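PDB 2FB6: conserved hypothetical protein from Bacteroides thetaiotaomicron, which is of unknown function but folds as a small alpha/beta protein built around a five-stranded parallel sheet. Local coordinates for residues A[43-48]-A[102-107]. Sequence-based numbering, arbitrary orientation. Where two conformers were deposited one is given.
Sequences NIILWG and IPLTEY
Asn43, Ile45 and Trp47, alternate residues of strand 41-46 and the loop after it, meet Leu104 and Tyr107, one turn apart on helix 101-109, a worked example of a helix packed on one face of a parallel beta-sheet. At the start of 43-48, the side chain of Asn43 crosses the phenol of Tyr107 at about a right angle, the amide plane turned 69° from the ring. The phenol OH is hydrogen-bonded to Glu75 on the adjacent strand 73-77. CD1 of Ile45 touches both helix residues. This methyl reaches the edge of the Tyr107 ring, near its plane and 3.7 Å from CE2, as the two side chains slide past each other in opposite directions, and lies 4.2 Å from CD1 of Leu104. In Trp47, CG is anti to the backbone N (chi1 -166°); farther out, the indole crosses Leu104 obliquely, CZ3 lying 3.6 Å from Leu104 CD2. Met100, just before the helix, touches both Ile45 and Trp47. The axes of 43-46 and 102-107 approach to 11.4 Å, and the contacts across that distance are between side chains. With no hydrogen bond between the two segments, the contact probably rests mainly on apolar packing, while the Tyr107 hydroxyl is tied to the neighbouring strand through Glu75.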
loop_
_atom_site.group_PDB
_atom_site.type_symbol
_atom_site.label_atom_id
_atom_site.label_comp_id
_atom_site.label_asym_id
_atom_site.label_seq_id
_atom_site.Cartn_x
_atom_site.Cartn_y
_atom_site.Cartn_z
ATOM N N ASN A 43 4.817 -3.282 -3.111
ATOM C CA ASN A 43 3.373 -3.152 -3.232
ATOM C C ASN A 43 2.762 -2.886 -1.861
ATOM O O ASN A 43 3.077 -3.593 -0.900
ATOM C CB ASN A 43 2.776 -4.446 -3.798
ATOM C CG ASN A 43 1.263 -4.375 -3.945
ATOM O OD1 ASN A 43 0.529 -5.197 -3.383
ATOM N ND2 ASN A 43 0.791 -3.399 -4.708
ATOM N N ILE A 44 1.882 -1.892 -1.784
ATOM C CA ILE A 44 1.224 -1.561 -0.524
ATOM C C ILE A 44 -0.266 -1.791 -0.691
ATOM O O ILE A 44 -0.852 -1.325 -1.661
ATOM C CB ILE A 44 1.503 -0.094 -0.095
ATOM C CG1 ILE A 44 3.029 0.127 0.086
ATOM C CG2 ILE A 44 0.706 0.228 1.203
ATOM C CD1 ILE A 44 3.425 1.519 0.456
ATOM N N ILE A 45 -0.849 -2.531 0.248
ATOM C CA ILE A 45 -2.284 -2.829 0.241
ATOM C C ILE A 45 -2.946 -1.996 1.340
ATOM O O ILE A 45 -2.619 -2.141 2.510
ATOM C CB ILE A 45 -2.556 -4.321 0.530
ATOM C CG1 ILE A 45 -1.792 -5.233 -0.444
ATOM C CG2 ILE A 45 -4.067 -4.580 0.505
ATOM C CD1 ILE A 45 -1.729 -6.672 0.057
ATOM N N LEU A 46 -3.864 -1.124 0.939
ATOM C CA LEU A 46 -4.645 -0.328 1.883
ATOM C C LEU A 46 -5.926 -1.066 2.227
ATOM O O LEU A 46 -6.787 -1.254 1.372
ATOM C CB LEU A 46 -5.004 1.019 1.265
ATOM C CG LEU A 46 -3.894 2.053 1.205
ATOM C CD1 LEU A 46 -4.337 3.255 0.407
ATOM C CD2 LEU A 46 -3.540 2.471 2.614
ATOM N N TRP A 47 -6.072 -1.485 3.482
ATOM C CA TRP A 47 -7.224 -2.307 3.838
ATOM C C TRP A 47 -7.443 -2.184 5.333
ATOM O O TRP A 47 -6.578 -2.579 6.108
ATOM C CB TRP A 47 -6.916 -3.766 3.467
ATOM C CG TRP A 47 -8.092 -4.698 3.466
ATOM C CD1 TRP A 47 -9.307 -4.511 4.062
ATOM C CD2 TRP A 47 -8.132 -5.990 2.867
ATOM N NE1 TRP A 47 -10.108 -5.612 3.860
ATOM C CE2 TRP A 47 -9.411 -6.527 3.115
ATOM C CE3 TRP A 47 -7.216 -6.740 2.112
ATOM C CZ2 TRP A 47 -9.791 -7.798 2.662
ATOM C CZ3 TRP A 47 -7.605 -8.000 1.652
ATOM C CH2 TRP A 47 -8.869 -8.506 1.922
ATOM N N GLY A 48 -8.608 -1.670 5.731
ATOM C CA GLY A 48 -8.910 -1.460 7.158
ATOM C C GLY A 48 -8.972 0.010 7.512
ATOM O O GLY A 48 -9.342 0.826 6.676
ATOM N N ILE A 102 -8.913 -12.169 -3.561
ATOM C CA ILE A 102 -8.087 -13.058 -4.380
ATOM C C ILE A 102 -6.621 -12.608 -4.384
ATOM O O ILE A 102 -5.744 -13.426 -4.143
ATOM C CB ILE A 102 -8.666 -13.206 -5.823
ATOM C CG1 ILE A 102 -10.005 -13.933 -5.778
ATOM C CG2 ILE A 102 -7.668 -13.921 -6.759
ATOM C CD1 ILE A 102 -9.937 -15.279 -5.135
ATOM N N PRO A 103 -6.351 -11.324 -4.680
ATOM C CA PRO A 103 -4.957 -10.888 -4.619
ATOM C C PRO A 103 -4.242 -11.208 -3.302
ATOM O O PRO A 103 -3.124 -11.745 -3.326
ATOM C CB PRO A 103 -5.050 -9.378 -4.877
ATOM C CG PRO A 103 -6.262 -9.242 -5.750
ATOM C CD PRO A 103 -7.233 -10.254 -5.204
ATOM N N LEU A 104 -4.847 -10.885 -2.159
ATOM C CA LEU A 104 -4.166 -11.167 -0.894
ATOM C C LEU A 104 -3.911 -12.656 -0.727
ATOM O O LEU A 104 -2.831 -13.064 -0.291
ATOM C CB LEU A 104 -4.933 -10.611 0.301
ATOM C CG LEU A 104 -4.273 -10.881 1.663
ATOM C CD1 LEU A 104 -2.813 -10.368 1.771
ATOM C CD2 LEU A 104 -5.110 -10.274 2.767
ATOM N N THR A 105 -4.911 -13.462 -1.060
ATOM C CA THR A 105 -4.758 -14.908 -0.994
ATOM C C THR A 105 -3.575 -15.336 -1.852
ATOM O O THR A 105 -2.714 -16.097 -1.384
ATOM C CB THR A 105 -6.058 -15.632 -1.413
ATOM O OG1 THR A 105 -7.149 -15.161 -0.607
ATOM C CG2 THR A 105 -5.912 -17.153 -1.235
ATOM N N GLU A 106 -3.499 -14.830 -3.079
ATOM C CA GLU A 106 -2.397 -15.199 -3.958
ATOM C C GLU A 106 -1.048 -14.778 -3.392
ATOM O O GLU A 106 -0.076 -15.544 -3.434
ATOM C CB GLU A 106 -2.613 -14.624 -5.356
ATOM C CG GLU A 106 -3.773 -15.296 -6.090
ATOM C CD GLU A 106 -3.445 -16.715 -6.518
ATOM O OE1 GLU A 106 -2.447 -16.897 -7.257
ATOM O OE2 GLU A 106 -4.170 -17.647 -6.111
ATOM N N TYR A 107 -0.979 -13.561 -2.846
ATOM C CA TYR A 107 0.289 -13.086 -2.277
ATOM C C TYR A 107 0.746 -14.019 -1.165
ATOM O O TYR A 107 1.919 -14.380 -1.083
ATOM C CB TYR A 107 0.167 -11.662 -1.717
ATOM C CG TYR A 107 -0.300 -10.601 -2.703
ATOM C CD1 TYR A 107 0.002 -10.678 -4.076
ATOM C CD2 TYR A 107 -0.992 -9.484 -2.248
ATOM C CE1 TYR A 107 -0.433 -9.689 -4.974
ATOM C CE2 TYR A 107 -1.414 -8.492 -3.135
ATOM C CZ TYR A 107 -1.121 -8.596 -4.491
ATOM O OH TYR A 107 -1.523 -7.612 -5.370
#